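Local coordinates for putative glucoamylase (Bacteroides uniformis, PDB 4GL3), which is a putative glucoamylase that probably hydrolyses glycosidic bonds, releasing sugar from the ends of glucan chains, at residues T20-W31 against A63-V73. Numbering follows the deposited sequence.
Sequences TLVQKQTFRYFW and AIIVGIERGFV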
# COMPACT_ATOMS: atom_id res chain seq x y z
N THR A 20 -2.51 -19.54 -2.05
CA THR A 20 -3.94 -19.43 -2.19
C THR A 20 -4.61 -19.39 -0.82
O THR A 20 -5.48 -18.56 -0.61
CB THR A 20 -4.52 -20.59 -3.01
OG1 THR A 20 -3.98 -20.52 -4.33
CG2 THR A 20 -6.08 -20.54 -3.05
N LEU A 21 -4.18 -20.23 0.11
CA LEU A 21 -4.73 -20.17 1.47
C LEU A 21 -4.44 -18.80 2.12
O LEU A 21 -5.33 -18.20 2.74
CB LEU A 21 -4.22 -21.31 2.35
CG LEU A 21 -4.73 -21.33 3.81
CD1 LEU A 21 -6.23 -21.54 3.82
CD2 LEU A 21 -4.04 -22.44 4.62
N VAL A 22 -3.23 -18.29 1.97
CA VAL A 22 -2.88 -17.00 2.58
C VAL A 22 -3.78 -15.88 2.00
O VAL A 22 -4.36 -15.06 2.73
CB VAL A 22 -1.37 -16.70 2.44
CG1 VAL A 22 -1.03 -15.25 2.81
CG2 VAL A 22 -0.60 -17.71 3.29
N GLN A 23 -3.96 -15.89 0.68
CA GLN A 23 -4.81 -14.90 0.04
C GLN A 23 -6.27 -15.03 0.48
O GLN A 23 -6.94 -14.03 0.75
CB GLN A 23 -4.71 -15.06 -1.49
CG GLN A 23 -3.38 -14.67 -2.09
CD GLN A 23 -3.45 -14.75 -3.61
OE1 GLN A 23 -3.52 -15.86 -4.16
NE2 GLN A 23 -3.47 -13.58 -4.30
N LYS A 24 -6.77 -16.25 0.53
CA LYS A 24 -8.16 -16.51 0.88
C LYS A 24 -8.47 -16.14 2.33
O LYS A 24 -9.50 -15.55 2.60
CB LYS A 24 -8.49 -17.97 0.67
CG LYS A 24 -9.97 -18.40 0.80
CD LYS A 24 -10.03 -19.92 0.50
CE LYS A 24 -11.42 -20.52 0.58
NZ LYS A 24 -12.31 -19.92 -0.44
N GLN A 25 -7.60 -16.52 3.26
CA GLN A 25 -7.83 -16.23 4.67
C GLN A 25 -7.74 -14.71 4.93
O GLN A 25 -8.56 -14.15 5.66
CB GLN A 25 -6.85 -16.98 5.58
CG GLN A 25 -7.30 -17.05 7.05
CD GLN A 25 -8.07 -18.31 7.35
OE1 GLN A 25 -8.66 -18.92 6.46
NE2 GLN A 25 -8.06 -18.71 8.60
N THR A 26 -6.76 -14.06 4.31
CA THR A 26 -6.54 -12.63 4.49
C THR A 26 -7.69 -11.84 3.86
O THR A 26 -8.07 -10.77 4.33
CB THR A 26 -5.13 -12.22 3.98
OG1 THR A 26 -4.14 -13.14 4.50
CG2 THR A 26 -4.75 -10.78 4.41
N PHE A 27 -8.24 -12.36 2.77
CA PHE A 27 -9.34 -11.73 2.05
C PHE A 27 -10.55 -11.48 2.97
O PHE A 27 -11.31 -10.52 2.79
CB PHE A 27 -9.70 -12.56 0.81
CG PHE A 27 -10.85 -12.04 0.01
CD1 PHE A 27 -10.69 -10.96 -0.83
CD2 PHE A 27 -12.08 -12.65 0.08
CE1 PHE A 27 -11.75 -10.49 -1.59
CE2 PHE A 27 -13.16 -12.18 -0.66
CZ PHE A 27 -12.99 -11.10 -1.51
N ARG A 28 -10.73 -12.36 3.95
CA ARG A 28 -11.80 -12.20 4.93
C ARG A 28 -11.79 -10.80 5.60
O ARG A 28 -12.84 -10.30 5.95
CB ARG A 28 -11.71 -13.26 6.03
CG ARG A 28 -12.13 -14.67 5.64
CD ARG A 28 -11.64 -15.64 6.69
NE ARG A 28 -12.00 -17.04 6.46
CZ ARG A 28 -11.79 -18.02 7.34
NH1 ARG A 28 -11.20 -17.77 8.52
NH2 ARG A 28 -12.19 -19.25 7.06
N TYR A 29 -10.60 -10.23 5.80
CA TYR A 29 -10.47 -8.93 6.45
C TYR A 29 -11.22 -7.84 5.65
O TYR A 29 -11.77 -6.93 6.23
CB TYR A 29 -8.99 -8.54 6.64
CG TYR A 29 -8.80 -7.31 7.50
CD1 TYR A 29 -8.89 -6.02 6.94
CD2 TYR A 29 -8.57 -7.41 8.88
CE1 TYR A 29 -8.76 -4.88 7.72
CE2 TYR A 29 -8.44 -6.26 9.68
CZ TYR A 29 -8.52 -5.00 9.09
OH TYR A 29 -8.41 -3.84 9.86
N PHE A 30 -11.16 -7.93 4.32
CA PHE A 30 -11.69 -6.93 3.45
C PHE A 30 -13.09 -7.20 2.95
O PHE A 30 -13.73 -6.30 2.41
CB PHE A 30 -10.76 -6.76 2.25
CG PHE A 30 -9.43 -6.25 2.64
CD1 PHE A 30 -9.28 -4.90 2.99
CD2 PHE A 30 -8.36 -7.11 2.82
CE1 PHE A 30 -8.07 -4.42 3.41
CE2 PHE A 30 -7.13 -6.64 3.25
CZ PHE A 30 -6.98 -5.28 3.53
N TRP A 31 -13.54 -8.45 3.07
CA TRP A 31 -14.83 -8.86 2.59
C TRP A 31 -15.80 -9.01 3.77
O TRP A 31 -16.67 -8.19 3.97
CB TRP A 31 -14.75 -10.16 1.76
CG TRP A 31 -16.04 -10.46 1.13
CD1 TRP A 31 -17.00 -11.31 1.59
CD2 TRP A 31 -16.56 -9.85 -0.05
NE1 TRP A 31 -18.08 -11.28 0.75
CE2 TRP A 31 -17.83 -10.39 -0.26
CE3 TRP A 31 -16.05 -8.93 -0.97
CZ2 TRP A 31 -18.61 -10.03 -1.35
CZ3 TRP A 31 -16.82 -8.58 -2.04
CH2 TRP A 31 -18.09 -9.11 -2.22
N ALA A 63 -7.96 -5.88 -3.35
CA ALA A 63 -8.24 -7.21 -2.82
C ALA A 63 -9.54 -7.78 -3.38
O ALA A 63 -9.63 -8.99 -3.68
CB ALA A 63 -8.26 -7.20 -1.29
N ILE A 64 -10.56 -6.94 -3.56
CA ILE A 64 -11.80 -7.42 -4.16
C ILE A 64 -11.56 -7.96 -5.60
O ILE A 64 -12.07 -9.04 -5.96
CB ILE A 64 -12.90 -6.37 -4.14
CG1 ILE A 64 -13.36 -6.16 -2.70
CG2 ILE A 64 -14.08 -6.79 -5.03
CD1 ILE A 64 -14.07 -4.84 -2.48
N ILE A 65 -10.79 -7.24 -6.40
CA ILE A 65 -10.48 -7.67 -7.76
C ILE A 65 -9.72 -9.02 -7.75
O ILE A 65 -10.08 -9.94 -8.50
CB ILE A 65 -9.68 -6.62 -8.55
CG1 ILE A 65 -10.45 -5.26 -8.60
CG2 ILE A 65 -9.39 -7.13 -9.98
CD1 ILE A 65 -9.55 -4.07 -8.95
N VAL A 66 -8.74 -9.15 -6.85
CA VAL A 66 -8.00 -10.41 -6.65
C VAL A 66 -8.98 -11.54 -6.31
O VAL A 66 -8.96 -12.62 -6.90
CB VAL A 66 -6.90 -10.27 -5.58
CG1 VAL A 66 -6.23 -11.61 -5.24
CG2 VAL A 66 -5.83 -9.24 -6.02
N GLY A 67 -9.88 -11.26 -5.38
CA GLY A 67 -10.88 -12.24 -4.93
C GLY A 67 -11.84 -12.73 -6.00
O GLY A 67 -12.20 -13.91 -6.02
N ILE A 68 -12.24 -11.83 -6.91
CA ILE A 68 -13.07 -12.25 -8.03
C ILE A 68 -12.29 -13.21 -8.93
O ILE A 68 -12.78 -14.28 -9.27
CB ILE A 68 -13.55 -11.07 -8.92
CG1 ILE A 68 -14.50 -10.14 -8.14
CG2 ILE A 68 -14.25 -11.62 -10.15
CD1 ILE A 68 -14.72 -8.78 -8.80
N GLU A 69 -11.08 -12.81 -9.29
CA GLU A 69 -10.22 -13.61 -10.17
C GLU A 69 -9.81 -14.94 -9.55
O GLU A 69 -9.63 -15.89 -10.27
CB GLU A 69 -8.98 -12.80 -10.59
CG GLU A 69 -9.35 -11.68 -11.56
CD GLU A 69 -9.90 -12.21 -12.87
OE1 GLU A 69 -9.25 -13.10 -13.47
OE2 GLU A 69 -10.97 -11.75 -13.31
N ARG A 70 -9.66 -15.00 -8.22
CA ARG A 70 -9.35 -16.25 -7.53
C ARG A 70 -10.58 -17.08 -7.19
O ARG A 70 -10.45 -18.19 -6.68
CB ARG A 70 -8.54 -15.99 -6.25
CG ARG A 70 -7.08 -15.62 -6.51
CD ARG A 70 -6.26 -16.83 -6.89
NE ARG A 70 -5.09 -16.38 -7.68
CZ ARG A 70 -4.28 -17.18 -8.36
NH1 ARG A 70 -4.45 -18.49 -8.32
NH2 ARG A 70 -3.29 -16.66 -9.08
N GLY A 71 -11.77 -16.57 -7.51
CA GLY A 71 -12.98 -17.30 -7.24
C GLY A 71 -13.40 -17.29 -5.77
O GLY A 71 -14.25 -18.08 -5.37
N PHE A 72 -12.86 -16.40 -4.96
CA PHE A 72 -13.32 -16.25 -3.57
C PHE A 72 -14.73 -15.67 -3.51
O PHE A 72 -15.46 -15.99 -2.59
CB PHE A 72 -12.38 -15.36 -2.73
CG PHE A 72 -10.93 -15.79 -2.70
CD1 PHE A 72 -10.56 -17.12 -2.88
CD2 PHE A 72 -9.94 -14.85 -2.49
CE1 PHE A 72 -9.23 -17.48 -2.86
CE2 PHE A 72 -8.63 -15.20 -2.47
CZ PHE A 72 -8.26 -16.52 -2.65
N VAL A 73 -15.08 -14.80 -4.46
CA VAL A 73 -16.46 -14.30 -4.64
C VAL A 73 -16.78 -14.32 -6.15
O VAL A 73 -15.86 -14.41 -6.98
CB VAL A 73 -16.67 -12.85 -4.07
CG1 VAL A 73 -16.52 -12.81 -2.56
CG2 VAL A 73 -15.73 -11.83 -4.74
O HOH W 1 -6.05 -20.10 -6.90
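Helix 20-27 packs on helix 63-69 and the loop after it, the two axes 10.8 Å apart at closest approach and at 126° to each other; the rings of Phe-27 and Phe-72 touch. This is helix-helix packing within what is probably an (α/α)6 toroid of the six-hairpin clan. A Schellman motif at Gly-71 ends the second helix and turns the chain so that Phe-72 and Val-73 face the first. No hydrogen bond joins the two segments directly.

Phe-27 holds CG anti to its backbone N (chi1 178°) and sends its ring toward Gly-67. CE1 comes 3.9 Å from Gly-67 CA, where a side chain would clash. The same CE1 lies 3.3 Å from Ala-63 O, which sits at the ring edge. Val-73 CG1 is also at the edge, 3.9 Å from Phe-27 CE2. Phe-72 CD2 lies over one face, and the two ring planes are inclined at 49°. An alanine at Phe-27 is likely to open a gap beside Gly-67 and leave the Phe-72 and Val-73 side chains less firmly held.

The Phe-72 ring is sandwiched. Lys-24 CA makes a CH-pi contact with one face, and Arg-70 CB lies over the other.

At the opposite end of the contact from Trp-31, Gln-23 NE2 packs 3.5 Å from Val-66 CG1. The Gln-23 amide hydrogen-bonds to Arg-392 through OE1, and to Glu-389 and Ile-385 O through NE2. Arg-70 forms a salt bridge with Glu-389. A water links its NH1 weakly to Thr-20 OG1, which also bonds to Asp-16 O.

Beyond Phe-27, Val-73 CG1 sits over the six-membered ring of Trp-31, 3.6 Å from CE2.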